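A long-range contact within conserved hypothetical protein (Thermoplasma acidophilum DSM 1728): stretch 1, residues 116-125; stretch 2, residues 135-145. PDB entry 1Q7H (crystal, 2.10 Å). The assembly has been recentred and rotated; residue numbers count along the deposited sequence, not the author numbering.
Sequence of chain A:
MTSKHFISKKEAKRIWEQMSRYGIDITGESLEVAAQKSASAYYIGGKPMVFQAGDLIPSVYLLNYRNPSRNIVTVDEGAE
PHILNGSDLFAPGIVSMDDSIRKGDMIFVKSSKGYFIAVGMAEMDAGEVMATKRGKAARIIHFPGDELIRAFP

Stretch 1 116-125: FIAVGMAEMD
Stretch 2 135-145: GKAARIIHFPG

Two strands, 116-122 and 136-142, pair antiparallel, their N-to-C directions 133° apart and their axes approaching to 4.4 Å. The register sets Ala 122 opposite Ala 138, Met 121 opposite Arg 139 and Gly 120 opposite Ile 140, then slips by one residue at a beta bulge, so that Val 119 faces His 142.

Backbone hydrogen bonds fix this ladder. Met 121 N donates to Arg 139 O (2.9 Å) and Arg 139 N returns to Met 121 O (3.1 Å). Val 119 N donates to His 142 O at 2.9 Å. Val 119 O serves the bulge twice, taking Ile 141 N at 2.9 Å and, weakly, His 142 N at 3.3 Å; Ile 141, at phi/psi -107/-11, is the extra residue. Past the last pair, Glu 123 N reaches Ala 137 O at 2.7 Å and a nearly straight 172°. A water donates to both Ala 137 O and Met 124 O, each at 2.8 Å.

The charged pair lies beside the strand end. Arg 139 (chi1 p, chi2 and chi3 t, chi4 -73°) extends so that NH1 forms a salt bridge with Glu 123 OE1 at 2.7 Å, near the guanidinium plane; Glu 123 is m at chi1 and chi2. Met 121, a selenomethionine, sets its CG over one guanidinium face, 3.4 Å from Arg 139 NH2. A second water accepts from Arg 139 NH1 (3.1 Å) and donates to Ala 122 O (2.9 Å).

Apolar packing is small-scale. Ile 141 (chi1 p, chi2 t) brings CD1 to 3.9 Å from Val 119 CG1 and 4.1 Å from Met 121 SE, while Ala 118 CB sits 4.0 Å from Ile 140 CG1.

Glycine suits position 120: an ideal CB on Gly 120 would sit tight against both Arg 139 O and Ile 140 CD1. At Gly 135, phi/psi 106/169 itself calls for glycine.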

# COMPACT_ATOMS: atom_id res chain seq x y z
N PHE A 116 -1.50 0.84 9.37
CA PHE A 116 -0.90 1.30 8.12
C PHE A 116 -1.53 2.58 7.63
O PHE A 116 -2.74 2.80 7.77
CB PHE A 116 -1.01 0.19 7.07
CG PHE A 116 -0.04 -0.94 7.30
CD1 PHE A 116 1.25 -0.89 6.79
CD2 PHE A 116 -0.40 -2.02 8.11
CE1 PHE A 116 2.18 -1.88 7.08
CE2 PHE A 116 0.51 -3.02 8.40
CZ PHE A 116 1.80 -2.96 7.89
N ILE A 117 -0.71 3.45 7.03
CA ILE A 117 -1.20 4.74 6.58
C ILE A 117 -0.97 5.06 5.11
O ILE A 117 -1.60 5.97 4.58
CB ILE A 117 -0.58 5.85 7.43
CG1 ILE A 117 0.95 5.80 7.29
CG2 ILE A 117 -1.01 5.69 8.89
CD1 ILE A 117 1.68 6.83 8.14
N ALA A 118 -0.09 4.33 4.44
CA ALA A 118 0.14 4.61 3.03
C ALA A 118 0.89 3.50 2.31
O ALA A 118 1.43 2.58 2.93
CB ALA A 118 0.92 5.92 2.87
N VAL A 119 0.89 3.60 0.99
CA VAL A 119 1.63 2.67 0.14
C VAL A 119 2.65 3.55 -0.56
O VAL A 119 2.34 4.68 -0.97
CB VAL A 119 0.75 1.99 -0.92
CG1 VAL A 119 1.62 1.06 -1.80
CG2 VAL A 119 -0.34 1.19 -0.23
N GLY A 120 3.88 3.07 -0.67
CA GLY A 120 4.89 3.86 -1.33
C GLY A 120 5.75 3.03 -2.27
O GLY A 120 5.57 1.82 -2.41
N MSE A 121 6.67 3.71 -2.93
CA MSE A 121 7.58 3.08 -3.85
C MSE A 121 8.94 3.54 -3.33
O MSE A 121 9.21 4.74 -3.25
CB MSE A 121 7.33 3.60 -5.26
CG MSE A 121 7.39 2.55 -6.34
SE MSE A 121 6.01 1.18 -6.19
CE MSE A 121 6.84 -0.16 -7.31
N ALA A 122 9.78 2.59 -2.93
CA ALA A 122 11.09 2.91 -2.39
C ALA A 122 11.99 3.67 -3.37
O ALA A 122 12.06 3.33 -4.55
CB ALA A 122 11.79 1.63 -1.93
N GLU A 123 12.68 4.67 -2.85
CA GLU A 123 13.60 5.47 -3.65
C GLU A 123 15.05 5.19 -3.22
O GLU A 123 15.99 5.71 -3.82
CB GLU A 123 13.30 6.95 -3.45
CG GLU A 123 11.93 7.37 -3.92
CD GLU A 123 11.89 7.63 -5.41
OE1 GLU A 123 10.80 7.94 -5.93
OE2 GLU A 123 12.95 7.54 -6.05
N MSE A 124 15.21 4.38 -2.18
CA MSE A 124 16.53 4.03 -1.63
C MSE A 124 16.52 2.59 -1.10
O MSE A 124 15.45 2.06 -0.77
CB MSE A 124 16.89 4.96 -0.46
CG MSE A 124 17.08 6.43 -0.81
SE MSE A 124 17.28 7.56 0.77
CE MSE A 124 19.05 6.99 1.33
N ASP A 125 17.70 1.98 -1.00
CA ASP A 125 17.82 0.63 -0.44
C ASP A 125 17.79 0.75 1.09
O ASP A 125 18.24 1.75 1.65
CB ASP A 125 19.14 -0.03 -0.85
CG ASP A 125 19.28 -0.21 -2.36
OD1 ASP A 125 18.26 -0.43 -3.06
OD2 ASP A 125 20.43 -0.13 -2.84
N GLY A 135 17.83 11.72 3.11
CA GLY A 135 17.43 11.53 1.72
C GLY A 135 15.98 11.11 1.60
O GLY A 135 15.35 10.79 2.60
N LYS A 136 15.46 11.14 0.38
CA LYS A 136 14.08 10.73 0.14
C LYS A 136 14.05 9.21 0.10
O LYS A 136 14.57 8.59 -0.82
CB LYS A 136 13.59 11.29 -1.19
CG LYS A 136 12.13 10.93 -1.49
CD LYS A 136 11.67 11.50 -2.82
CE LYS A 136 11.62 13.02 -2.79
NZ LYS A 136 11.06 13.59 -4.06
N ALA A 137 13.44 8.60 1.11
CA ALA A 137 13.35 7.15 1.19
C ALA A 137 12.30 6.56 0.25
O ALA A 137 12.47 5.47 -0.29
CB ALA A 137 13.07 6.72 2.63
N ALA A 138 11.20 7.28 0.05
CA ALA A 138 10.14 6.78 -0.82
C ALA A 138 9.17 7.86 -1.26
O ALA A 138 9.08 8.92 -0.64
CB ALA A 138 9.35 5.70 -0.09
N ARG A 139 8.47 7.59 -2.35
CA ARG A 139 7.44 8.51 -2.81
C ARG A 139 6.16 7.78 -2.45
O ARG A 139 6.09 6.55 -2.58
CB ARG A 139 7.52 8.75 -4.31
CG ARG A 139 7.28 7.54 -5.20
CD ARG A 139 7.19 7.96 -6.68
NE ARG A 139 7.10 6.82 -7.58
CZ ARG A 139 8.11 6.00 -7.86
NH1 ARG A 139 9.30 6.20 -7.31
NH2 ARG A 139 7.93 4.95 -8.66
N ILE A 140 5.15 8.50 -1.96
CA ILE A 140 3.87 7.87 -1.59
C ILE A 140 2.93 7.81 -2.79
O ILE A 140 2.67 8.83 -3.43
CB ILE A 140 3.18 8.62 -0.42
CG1 ILE A 140 3.63 8.05 0.93
CG2 ILE A 140 1.68 8.42 -0.49
CD1 ILE A 140 4.99 7.48 0.96
N ILE A 141 2.41 6.62 -3.09
CA ILE A 141 1.51 6.46 -4.23
C ILE A 141 0.05 6.25 -3.85
O ILE A 141 -0.84 6.27 -4.72
CB ILE A 141 1.97 5.30 -5.15
CG1 ILE A 141 1.97 3.98 -4.37
CG2 ILE A 141 3.36 5.59 -5.71
CD1 ILE A 141 2.34 2.78 -5.23
N HIS A 142 -0.21 6.02 -2.57
CA HIS A 142 -1.58 5.87 -2.10
C HIS A 142 -1.66 6.21 -0.63
O HIS A 142 -0.83 5.76 0.17
CB HIS A 142 -2.12 4.45 -2.30
CG HIS A 142 -3.48 4.25 -1.69
ND1 HIS A 142 -3.77 3.21 -0.83
CD2 HIS A 142 -4.60 5.01 -1.75
CE1 HIS A 142 -5.00 3.35 -0.37
NE2 HIS A 142 -5.53 4.43 -0.92
N PHE A 143 -2.66 7.01 -0.27
CA PHE A 143 -2.84 7.42 1.11
C PHE A 143 -4.32 7.68 1.32
O PHE A 143 -5.07 7.80 0.36
CB PHE A 143 -2.00 8.67 1.39
CG PHE A 143 -2.29 9.82 0.47
CD1 PHE A 143 -3.17 10.83 0.85
CD2 PHE A 143 -1.69 9.89 -0.78
CE1 PHE A 143 -3.45 11.89 -0.02
CE2 PHE A 143 -1.97 10.95 -1.65
CZ PHE A 143 -2.85 11.95 -1.26
N PRO A 144 -4.76 7.79 2.59
CA PRO A 144 -6.19 8.03 2.84
C PRO A 144 -6.75 9.29 2.18
O PRO A 144 -6.13 10.35 2.20
CB PRO A 144 -6.26 8.09 4.36
CG PRO A 144 -5.08 7.25 4.81
CD PRO A 144 -4.02 7.72 3.85
N GLY A 145 -7.94 9.16 1.60
CA GLY A 145 -8.58 10.30 0.97
C GLY A 145 -7.96 10.79 -0.32
O GLY A 145 -8.32 11.86 -0.81
O HOH W 1 11.47 4.05 -7.34
O HOH W 2 13.47 3.13 0.94